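Long-range contact in transcriptional regulator (GntR family) (Enterococcus faecalis, PDB 3DDV), which is a GntR-family transcriptional regulator whose UTRA domain probably binds a small effector molecule that modulates DNA binding: residues Ile34-Arg39 with Val52-Tyr57. Residues are numbered along the deposited sequence; the frame is centred on the assembly and turned at random.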
loop_
_atom_site.group_PDB
_atom_site.type_symbol
_atom_site.label_atom_id
_atom_site.label_comp_id
_atom_site.label_asym_id
_atom_site.label_seq_id
_atom_site.Cartn_x
_atom_site.Cartn_y
_atom_site.Cartn_z
ATOM N N ILE B 34 -27.530 27.196 -6.681
ATOM C CA ILE B 34 -26.081 27.284 -6.684
ATOM C C ILE B 34 -25.687 28.156 -7.878
ATOM O O ILE B 34 -26.451 28.326 -8.819
ATOM C CB ILE B 34 -25.451 25.916 -6.862
ATOM C CG1 ILE B 34 -25.923 25.287 -8.194
ATOM C CG2 ILE B 34 -25.792 25.019 -5.672
ATOM C CD1 ILE B 34 -24.854 24.538 -9.029
ATOM N N LEU B 35 -24.505 28.743 -7.807
ATOM C CA LEU B 35 -23.902 29.445 -8.923
ATOM C C LEU B 35 -22.968 28.458 -9.561
ATOM O O LEU B 35 -22.169 27.842 -8.886
ATOM C CB LEU B 35 -23.101 30.647 -8.441
ATOM C CG LEU B 35 -22.461 31.460 -9.563
ATOM C CD1 LEU B 35 -23.590 32.057 -10.455
ATOM C CD2 LEU B 35 -21.547 32.555 -9.012
ATOM N N ARG B 36 -23.071 28.281 -10.858
ATOM C CA ARG B 36 -22.248 27.304 -11.495
ATOM C C ARG B 36 -21.463 28.010 -12.513
ATOM O O ARG B 36 -22.030 28.740 -13.327
ATOM C CB ARG B 36 -23.105 26.305 -12.196
ATOM C CG ARG B 36 -22.374 25.027 -12.422
ATOM C CD ARG B 36 -22.537 24.505 -13.810
ATOM N NE ARG B 36 -22.349 23.092 -13.745
ATOM C CZ ARG B 36 -23.255 22.245 -13.268
ATOM N NH1 ARG B 36 -24.482 22.680 -12.853
ATOM N NH2 ARG B 36 -22.937 20.934 -13.230
ATOM N N MET B 37 -20.158 27.855 -12.447
ATOM C CA MET B 37 -19.257 28.561 -13.357
ATOM C C MET B 37 -18.150 27.652 -13.851
ATOM O O MET B 37 -17.691 26.740 -13.145
ATOM C CB MET B 37 -18.722 29.847 -12.742
ATOM C CG MET B 37 -17.705 29.754 -11.631
ATOM S SD MET B 37 -16.884 31.361 -11.378
ATOM C CE MET B 37 -15.693 31.375 -12.730
ATOM N N GLU B 38 -17.821 27.843 -15.120
ATOM C CA GLU B 38 -16.858 27.019 -15.836
ATOM C C GLU B 38 -15.807 27.942 -16.356
ATOM O O GLU B 38 -16.141 29.022 -16.843
ATOM C CB GLU B 38 -17.505 26.372 -17.031
ATOM C CG GLU B 38 -18.337 25.214 -16.658
ATOM C CD GLU B 38 -19.132 24.654 -17.790
ATOM O OE1 GLU B 38 -18.996 25.103 -18.953
ATOM O OE2 GLU B 38 -19.914 23.757 -17.482
ATOM N N ARG B 39 -14.560 27.505 -16.326
ATOM C CA ARG B 39 -13.465 28.422 -16.523
ATOM C C ARG B 39 -12.229 27.691 -17.063
ATOM O O ARG B 39 -11.918 26.610 -16.606
ATOM C CB ARG B 39 -13.206 29.030 -15.154
ATOM C CG ARG B 39 -12.172 30.082 -15.068
ATOM C CD ARG B 39 -11.190 29.830 -13.875
ATOM N NE ARG B 39 -11.800 30.041 -12.551
ATOM C CZ ARG B 39 -11.980 31.236 -11.974
ATOM N NH1 ARG B 39 -11.615 32.369 -12.581
ATOM N NH2 ARG B 39 -12.546 31.288 -10.768
ATOM N N VAL B 52 -14.854 23.391 -13.266
ATOM C CA VAL B 52 -16.249 23.668 -12.948
ATOM C C VAL B 52 -16.340 23.985 -11.459
ATOM O O VAL B 52 -15.894 23.209 -10.623
ATOM C CB VAL B 52 -17.179 22.447 -13.243
ATOM C CG1 VAL B 52 -18.632 22.840 -13.091
ATOM C CG2 VAL B 52 -16.912 21.971 -14.593
ATOM N N ALA B 53 -16.972 25.087 -11.121
ATOM C CA ALA B 53 -17.138 25.408 -9.730
ATOM C C ALA B 53 -18.612 25.671 -9.418
ATOM O O ALA B 53 -19.308 26.359 -10.156
ATOM C CB ALA B 53 -16.269 26.582 -9.367
ATOM N N SER B 54 -19.070 25.101 -8.312
ATOM C CA SER B 54 -20.420 25.319 -7.853
ATOM C C SER B 54 -20.430 25.890 -6.433
ATOM O O SER B 54 -19.875 25.308 -5.533
ATOM C CB SER B 54 -21.232 24.024 -7.929
ATOM O OG SER B 54 -21.618 23.731 -9.266
ATOM N N ILE B 55 -21.078 27.034 -6.254
ATOM C CA ILE B 55 -21.130 27.745 -4.981
ATOM C C ILE B 55 -22.617 27.931 -4.616
ATOM O O ILE B 55 -23.408 28.251 -5.466
ATOM C CB ILE B 55 -20.471 29.130 -5.132
ATOM C CG1 ILE B 55 -19.033 28.953 -5.596
ATOM C CG2 ILE B 55 -20.546 29.928 -3.832
ATOM C CD1 ILE B 55 -18.596 29.942 -6.575
ATOM N N PRO B 56 -22.989 27.692 -3.356
ATOM C CA PRO B 56 -24.346 27.929 -2.927
ATOM C C PRO B 56 -24.721 29.341 -3.299
ATOM O O PRO B 56 -23.930 30.240 -3.019
ATOM C CB PRO B 56 -24.251 27.775 -1.416
ATOM C CG PRO B 56 -23.164 26.813 -1.230
ATOM C CD PRO B 56 -22.157 27.143 -2.269
ATOM N N TYR B 57 -25.866 29.552 -3.958
ATOM C CA TYR B 57 -26.150 30.884 -4.466
ATOM C C TYR B 57 -26.423 31.832 -3.317
ATOM O O TYR B 57 -26.211 33.012 -3.446
ATOM C CB TYR B 57 -27.320 30.924 -5.478
ATOM C CG TYR B 57 -27.474 32.271 -6.170
ATOM C CD1 TYR B 57 -26.373 32.887 -6.709
ATOM C CD2 TYR B 57 -28.708 32.924 -6.287
ATOM C CE1 TYR B 57 -26.448 34.116 -7.340
ATOM C CE2 TYR B 57 -28.795 34.179 -6.938
ATOM C CZ TYR B 57 -27.630 34.755 -7.460
ATOM O OH TYR B 57 -27.551 35.972 -8.117
#
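Leu35 pairs with Ile55, and Met37 with Ala53, as two hydrogen-bonded pairs of an antiparallel hairpin. Leu35 N donates to Ile55 O at 2.6 Å, and Ile55 N donates to Leu35 O at 3.0 Å. Met37 N reaches Ala53 O at 2.9 Å, and Ala53 N reaches Met37 O at 2.7 Å. All four are nearly straight (163° to 170° at hydrogen).

Arg36 and Ser54 form a non-hydrogen-bonded pair on one face of the sheet. Ser54 OG sits beside its own backbone N (chi1 -76°), 3.5 Å from Arg36 CG, and Ile34 CD1 approaches the same oxygen. The buried hydroxyl is satisfied by Glu22 OE2. Val52 shares this face, with CG1 3.8 Å from Arg36 NE and CG2 beside Glu38 CG. On the other face, Met37 CG meets Ala53 CB at 4.2 Å. Met37 CE lies over one face of the Arg39 guanidinium, whose NE salt-bridges Glu51 and NH1 donates to Thr69 O.

Within the UTRA-domain sheet, Ile34, Arg36 and Glu38 form backbone hydrogen bonds with strand 8-16, and Val52 does so with Arg131 of strand 126-135. Helix 20-26 packs against Ile34 and Pro56.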